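Local coordinates for ferrichrome ABC transporter substrate-binding protein (Staphylococcus pseudintermedius, PDB 5FLY), which probably binds iron-loaded ferrichrome as the class III solute-binding protein of an ABC transporter and hands it over for uptake, at residues D54-P57 with V58-K61; A71-V74 with E75-A78; K131-K134 with A135-K139. All coordinates share one frame; numbering follows the deposited sequence.

How the contacts relate
All three contacts are local, each within one continuous run of chain. Contacts 1 and 2 are helix N-termini: Ser56 caps helix 57-62 and Asp73 caps helix 74-79, both helices following strands of the same parallel sheet, 46-50 and 68-69. Contact 3 lies inside the long helix 127-152 and joins side chains one turn apart. Contact 1 is partly buried, with a neutral hydroxyl as cap; contact 2 is at the surface, with a carboxylate as cap; contact 3 sets two buried, near-parallel tryptophans on one face of the helix and charged residues, mostly exposed, on the others. Centres of contacts 1 and 2 lie about 21 Å apart, and none of the three touches another.

Contact 1. Residues D54-P57 with V58-K61; sequences DQSP and VLAK
Ser56 reaches forward to Val58 and Leu59 and caps helix 57-62. Ser56 CB rests 4.1 Å from Leu59 CB, and at the tip Ser56 OG accepts a nearly straight bond from Leu59 N (3.1 Å, N-H...O 174°) and a weak, strongly bent one from Val58 N. The first torsion explains this reach: with OG trans to the backbone N (chi1 161°), the oxygen lies beside the carbonyl carbon and faces the amides ahead. Ser56 OG also meets Val58 CB at 3.5 Å and Leu59 CG at 3.8 Å, so aliphatic carbons flank the hydroxyl. Ser56 O then opens the regular helical ladder by accepting from Ala60 N at 2.8 Å.

On the exposed flank, one water donates both to Asp54 OD1 (2.6 Å) and to Ala60 O (2.7 Å), bridging the preceding 3-10 segment to the helix. Farther along, Lys61 curls back through a bend at chi4 until its NZ donates to Val58 O at 2.9 Å. Leu59 and Ser56 both lie against Tyr259, a residue of the pocket occupied by the bound polyether, while Val58 packs on helix 262-278. Chemically, one neutral oxygen of a buried serine takes the Leu59 amide in a straight bond and the Val58 amide in a weak one, without bringing a formal charge to the helix end.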
loop_
_atom_site.group_PDB
_atom_site.type_symbol
_atom_site.label_atom_id
_atom_site.label_comp_id
_atom_site.label_asym_id
_atom_site.label_seq_id
_atom_site.Cartn_x
_atom_site.Cartn_y
_atom_site.Cartn_z
ATOM N N ASP A 54 4.634 0.575 13.436
ATOM C CA ASP A 54 4.409 1.610 14.435
ATOM C C ASP A 54 4.523 3.016 13.865
ATOM O O ASP A 54 4.079 3.974 14.504
ATOM C CB ASP A 54 5.371 1.429 15.599
ATOM C CG ASP A 54 4.870 0.391 16.600
ATOM O OD1 ASP A 54 3.684 -0.003 16.502
ATOM O OD2 ASP A 54 5.661 -0.018 17.479
ATOM N N GLN A 55 5.088 3.139 12.670
ATOM C CA GLN A 55 5.201 4.438 12.029
ATOM C C GLN A 55 3.924 4.830 11.281
ATOM O O GLN A 55 3.778 5.983 10.896
ATOM C CB GLN A 55 6.405 4.452 11.095
ATOM C CG GLN A 55 7.720 4.515 11.864
ATOM C CD GLN A 55 8.703 3.452 11.438
ATOM O OE1 GLN A 55 9.012 3.308 10.250
ATOM N NE2 GLN A 55 9.216 2.707 12.407
ATOM N N SER A 56 3.012 3.878 11.085
ATOM C CA SER A 56 1.667 4.183 10.580
ATOM C C SER A 56 0.665 4.318 11.723
ATOM O O SER A 56 0.510 3.390 12.519
ATOM C CB SER A 56 1.174 3.100 9.624
ATOM O OG SER A 56 -0.245 3.178 9.500
ATOM N N PRO A 57 -0.033 5.469 11.810
ATOM C CA PRO A 57 -1.002 5.606 12.900
ATOM C C PRO A 57 -2.092 4.552 12.806
ATOM O O PRO A 57 -2.625 4.124 13.831
ATOM C CB PRO A 57 -1.572 7.013 12.698
ATOM C CG PRO A 57 -0.528 7.734 11.899
ATOM C CD PRO A 57 0.089 6.708 11.017
ATOM N N VAL A 58 -2.391 4.130 11.582
ATOM C CA VAL A 58 -3.432 3.143 11.339
ATOM C C VAL A 58 -3.009 1.784 11.873
ATOM O O VAL A 58 -3.727 1.166 12.654
ATOM C CB VAL A 58 -3.748 3.017 9.835
ATOM C CG1 VAL A 58 -4.809 1.931 9.589
ATOM C CG2 VAL A 58 -4.204 4.375 9.270
ATOM N N LEU A 59 -1.853 1.306 11.430
ATOM C CA LEU A 59 -1.401 -0.019 11.838
ATOM C C LEU A 59 -0.929 -0.059 13.295
ATOM O O LEU A 59 -1.083 -1.078 13.948
ATOM C CB LEU A 59 -0.285 -0.514 10.916
ATOM C CG LEU A 59 -0.646 -0.576 9.431
ATOM C CD1 LEU A 59 0.564 -1.019 8.616
ATOM C CD2 LEU A 59 -1.828 -1.496 9.172
ATOM N N ALA A 60 -0.373 1.036 13.814
ATOM C CA ALA A 60 0.170 1.025 15.172
ATOM C C ALA A 60 -0.893 0.628 16.188
ATOM O O ALA A 60 -0.625 -0.147 17.102
ATOM C CB ALA A 60 0.772 2.398 15.533
ATOM N N LYS A 61 -2.107 1.140 16.025
ATOM C CA LYS A 61 -3.156 0.847 16.998
ATOM C C LYS A 61 -3.627 -0.609 16.895
ATOM O O LYS A 61 -4.192 -1.136 17.841
ATOM C CB LYS A 61 -4.338 1.802 16.829
ATOM C CG LYS A 61 -4.917 1.818 15.464
ATOM C CD LYS A 61 -6.204 2.632 15.399
ATOM C CE LYS A 61 -6.693 2.733 13.950
ATOM N NZ LYS A 61 -6.578 1.428 13.198
HETATM O O HOH W 1 1.794 -0.989 17.941
#

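Contact 2. Residues A71-V74 with E75-A78; sequences AEDV and EKVA
Asp73 lies across the first turn of helix 74-79 and meets Lys76 there, serving as the N-cap, the last residue before the helix. The tight part of the contact is where its carboxylate meets Lys76. Asp73 OD1 accepts from Lys76 N at 3.0 Å, with an N-H...O angle of 149°, and the donor arrives from above the carboxylate plane, 63° out of it. The same flat group presses on the first methylene of the lysine: CG of Asp73 is 3.3 Å from Lys76 CB, and OD2 is 3.5 Å from that carbon. A first torsion of -160°, which sets Asp73 CG opposite the backbone N, swings the carboxylate over the start of the helix. The backbone reinforces the turn, since Asp73 O takes the amide N of Val77 at 3.2 Å and Val74 O that of Ala78 at 2.9 Å. At the cap itself, Val74 N donates to Glu72 O, closing an inverse gamma turn centred on Asp73.

Beyond this turn the packing differs from side to side. Val77 is buried against Leu97 of helix 94-100 and Val69 of strand 68-69, and Val74 reaches Lys96 and Ile100 of the former. The chain of Lys76 bends at chi2 and runs along Val69 to a salt bridge with Asp67. On the solvent side, exposed Glu75 has its chain extended beyond CG and approaches Asp73 OD1 with its CB at 4.0 Å, while its carboxylate oxygen OE2 stays 6.4 Å from that atom. The lysine is thus held to Asp73 through its amide and CB rather than its charge, and the negative cap at the helix N-terminus is consistent with a favourable interaction with the helix dipole.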
loop_
_atom_site.group_PDB
_atom_site.type_symbol
_atom_site.label_atom_id
_atom_site.label_comp_id
_atom_site.label_asym_id
_atom_site.label_seq_id
_atom_site.Cartn_x
_atom_site.Cartn_y
_atom_site.Cartn_z
ATOM N N ALA A 71 14.183 -4.820 11.343
ATOM C CA ALA A 71 14.185 -5.320 9.958
ATOM C C ALA A 71 15.203 -6.428 9.687
ATOM O O ALA A 71 14.988 -7.282 8.824
ATOM C CB ALA A 71 14.437 -4.166 8.985
ATOM N N GLU A 72 16.321 -6.393 10.400
ATOM C CA GLU A 72 17.377 -7.379 10.202
ATOM C C GLU A 72 17.584 -8.278 11.411
ATOM O O GLU A 72 18.555 -9.032 11.454
ATOM C CB GLU A 72 18.697 -6.684 9.875
ATOM C CG GLU A 72 18.642 -5.780 8.653
ATOM C CD GLU A 72 20.003 -5.216 8.277
ATOM O OE1 GLU A 72 20.972 -5.387 9.058
ATOM O OE2 GLU A 72 20.107 -4.607 7.189
ATOM N N ASP A 73 16.685 -8.200 12.392
ATOM C CA ASP A 73 16.855 -8.956 13.634
ATOM C C ASP A 73 16.386 -10.417 13.514
ATOM O O ASP A 73 15.351 -10.815 14.049
ATOM C CB ASP A 73 16.122 -8.253 14.780
ATOM C CG ASP A 73 16.639 -8.675 16.153
ATOM O OD1 ASP A 73 17.286 -9.733 16.240
ATOM O OD2 ASP A 73 16.404 -7.949 17.148
ATOM N N VAL A 74 17.181 -11.219 12.816
ATOM C CA VAL A 74 16.866 -12.631 12.613
ATOM C C VAL A 74 16.813 -13.382 13.956
ATOM O O VAL A 74 16.014 -14.296 14.149
ATOM C CB VAL A 74 17.912 -13.298 11.677
ATOM C CG1 VAL A 74 17.674 -14.800 11.566
ATOM C CG2 VAL A 74 17.884 -12.656 10.297
ATOM N N GLU A 75 17.655 -12.997 14.899
ATOM C CA GLU A 75 17.647 -13.697 16.176
ATOM C C GLU A 75 16.341 -13.426 16.927
ATOM O O GLU A 75 15.845 -14.315 17.623
ATOM C CB GLU A 75 18.881 -13.324 17.004
ATOM C CG GLU A 75 20.130 -13.906 16.383
ATOM C CD GLU A 75 21.331 -13.879 17.292
ATOM O OE1 GLU A 75 21.205 -14.275 18.463
ATOM O OE2 GLU A 75 22.415 -13.471 16.822
ATOM N N LYS A 76 15.760 -12.234 16.759
ATOM C CA LYS A 76 14.439 -11.971 17.325
ATOM C C LYS A 76 13.403 -12.872 16.673
ATOM O O LYS A 76 12.583 -13.470 17.378
ATOM C CB LYS A 76 14.025 -10.502 17.176
ATOM C CG LYS A 76 12.629 -10.168 17.743
ATOM C CD LYS A 76 12.483 -10.419 19.236
ATOM C CE LYS A 76 11.043 -10.092 19.678
ATOM N NZ LYS A 76 10.860 -10.221 21.159
ATOM N N VAL A 77 13.448 -12.996 15.344
ATOM C CA VAL A 77 12.489 -13.853 14.653
ATOM C C VAL A 77 12.604 -15.273 15.224
ATOM O O VAL A 77 11.607 -15.885 15.629
ATOM C CB VAL A 77 12.707 -13.848 13.105
ATOM C CG1 VAL A 77 11.758 -14.816 12.419
ATOM C CG2 VAL A 77 12.518 -12.451 12.542
ATOM N N ALA A 78 13.828 -15.777 15.328
ATOM C CA ALA A 78 14.041 -17.126 15.822
ATOM C C ALA A 78 13.492 -17.275 17.246
ATOM O O ALA A 78 12.863 -18.282 17.569
ATOM C CB ALA A 78 15.524 -17.478 15.764
#

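Contact 3. Residues K131-K134 with A135-K139; sequences KKWK and ADWEK
Trp133 and Trp137 stand one turn apart, i and i+4, on helix 127-152, the long helix linking the two lobes, each built round a five-stranded sheet, as in class III binding proteins. Their indoles run nearly parallel, the Trp133 six-membered ring and the Trp137 five-membered ring inclined by only 17°, but slid so far apart, with centroids 5.4 Å from each other, that they barely overlap. The spacing, together with a CG opposite the backbone N in both residues, sends the indoles to the same buried face, whereas chi2 values half a turn apart (80° and -101°) flip one ring system and keep the planes near parallel. Both touch Leu114 of helix 113-124 and Leu265 of helix 262-278, and Trp137 NE1 is hydrogen-bonded to Tyr113 OH.

The charged side chains cross at a slant. Extended Lys134 brings CE to 3.6 Å from Glu138 OE2, but its NZ stays 4.5 Å from that oxygen, beyond a salt bridge, and pairs instead with Glu118. Lys132 likewise meets Asp136 by its chain, CG lying 3.8 Å from OD2. Regular backbone bonds link each of these pairs, and between the tryptophans Trp137 N donates to Trp133 O at 2.9 Å.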
loop_
_atom_site.group_PDB
_atom_site.type_symbol
_atom_site.label_atom_id
_atom_site.label_comp_id
_atom_site.label_asym_id
_atom_site.label_seq_id
_atom_site.Cartn_x
_atom_site.Cartn_y
_atom_site.Cartn_z
ATOM N N LYS A 131 -13.675 -12.842 0.444
ATOM C CA LYS A 131 -14.721 -12.702 -0.562
ATOM C C LYS A 131 -15.784 -11.691 -0.146
ATOM O O LYS A 131 -16.202 -10.861 -0.969
ATOM C CB LYS A 131 -15.377 -14.064 -0.843
ATOM C CG LYS A 131 -14.554 -14.986 -1.733
ATOM C CD LYS A 131 -15.348 -16.243 -2.130
ATOM C CE LYS A 131 -16.502 -15.925 -3.102
ATOM N NZ LYS A 131 -16.041 -15.371 -4.438
ATOM N N LYS A 132 -16.229 -11.767 1.120
ATOM C CA LYS A 132 -17.232 -10.851 1.672
ATOM C C LYS A 132 -16.670 -9.424 1.754
ATOM O O LYS A 132 -17.307 -8.472 1.309
ATOM C CB LYS A 132 -17.705 -11.319 3.054
ATOM C CG LYS A 132 -18.638 -10.339 3.770
ATOM C CD LYS A 132 -19.032 -10.816 5.172
ATOM C CE LYS A 132 -19.931 -9.787 5.853
ATOM N NZ LYS A 132 -20.503 -10.298 7.138
ATOM N N TRP A 133 -15.469 -9.291 2.305
ATOM C CA TRP A 133 -14.798 -8.003 2.360
ATOM C C TRP A 133 -14.650 -7.382 0.968
ATOM O O TRP A 133 -14.936 -6.203 0.757
ATOM C CB TRP A 133 -13.418 -8.150 2.997
ATOM C CG TRP A 133 -12.619 -6.913 2.825
ATOM C CD1 TRP A 133 -12.719 -5.782 3.567
ATOM C CD2 TRP A 133 -11.619 -6.656 1.824
ATOM N NE1 TRP A 133 -11.848 -4.829 3.093
ATOM C CE2 TRP A 133 -11.159 -5.343 2.028
ATOM C CE3 TRP A 133 -11.068 -7.411 0.784
ATOM C CZ2 TRP A 133 -10.168 -4.765 1.230
ATOM C CZ3 TRP A 133 -10.087 -6.834 -0.014
ATOM C CH2 TRP A 133 -9.645 -5.523 0.220
ATOM N N LYS A 134 -14.187 -8.177 0.017
ATOM C CA LYS A 134 -14.016 -7.702 -1.357
ATOM C C LYS A 134 -15.320 -7.200 -1.983
ATOM O O LYS A 134 -15.355 -6.148 -2.622
ATOM C CB LYS A 134 -13.426 -8.819 -2.207
ATOM C CG LYS A 134 -13.013 -8.392 -3.581
ATOM C CD LYS A 134 -12.483 -9.555 -4.372
ATOM C CE LYS A 134 -11.999 -9.113 -5.732
ATOM N NZ LYS A 134 -11.631 -10.281 -6.537
ATOM N N ALA A 135 -16.391 -7.963 -1.810
ATOM C CA ALA A 135 -17.681 -7.580 -2.371
ATOM C C ALA A 135 -18.175 -6.277 -1.758
ATOM O O ALA A 135 -18.686 -5.420 -2.470
ATOM C CB ALA A 135 -18.695 -8.672 -2.158
ATOM N N ASP A 136 -18.000 -6.127 -0.449
ATOM C CA ASP A 136 -18.409 -4.904 0.236
ATOM C C ASP A 136 -17.588 -3.714 -0.246
ATOM O O ASP A 136 -18.119 -2.623 -0.492
ATOM C CB ASP A 136 -18.259 -5.036 1.752
ATOM C CG ASP A 136 -19.209 -6.054 2.366
ATOM O OD1 ASP A 136 -20.231 -6.390 1.737
ATOM O OD2 ASP A 136 -18.929 -6.514 3.494
ATOM N N TRP A 137 -16.284 -3.929 -0.375
ATOM C CA TRP A 137 -15.374 -2.884 -0.842
ATOM C C TRP A 137 -15.723 -2.418 -2.261
ATOM O O TRP A 137 -15.735 -1.220 -2.565
ATOM C CB TRP A 137 -13.928 -3.405 -0.779
ATOM C CG TRP A 137 -12.922 -2.528 -1.445
ATOM C CD1 TRP A 137 -12.355 -2.696 -2.679
ATOM C CD2 TRP A 137 -12.346 -1.345 -0.895
ATOM N NE1 TRP A 137 -11.465 -1.680 -2.925
ATOM C CE2 TRP A 137 -11.451 -0.832 -1.851
ATOM C CE3 TRP A 137 -12.516 -0.661 0.305
ATOM C CZ2 TRP A 137 -10.712 0.331 -1.628
ATOM C CZ3 TRP A 137 -11.785 0.497 0.524
ATOM C CH2 TRP A 137 -10.899 0.977 -0.435
ATOM N N GLU A 138 -16.035 -3.364 -3.138
ATOM C CA GLU A 138 -16.316 -3.026 -4.527
ATOM C C GLU A 138 -17.624 -2.257 -4.652
ATOM O O GLU A 138 -17.722 -1.305 -5.426
ATOM C CB GLU A 138 -16.334 -4.298 -5.378
ATOM C CG GLU A 138 -14.936 -4.841 -5.587
ATOM C CD GLU A 138 -14.898 -6.135 -6.354
ATOM O OE1 GLU A 138 -15.874 -6.917 -6.280
ATOM O OE2 GLU A 138 -13.872 -6.366 -7.029
ATOM N N LYS A 139 -18.620 -2.657 -3.868
ATOM C CA LYS A 139 -19.920 -1.991 -3.883
ATOM C C LYS A 139 -19.814 -0.560 -3.331
ATOM O O LYS A 139 -20.381 0.377 -3.894
ATOM C CB LYS A 139 -20.925 -2.820 -3.084
ATOM C CG LYS A 139 -22.341 -2.279 -3.089
ATOM C CD LYS A 139 -23.297 -3.176 -2.294
ATOM C CE LYS A 139 -23.556 -4.504 -2.992
ATOM N NZ LYS A 139 -24.165 -4.334 -4.355
#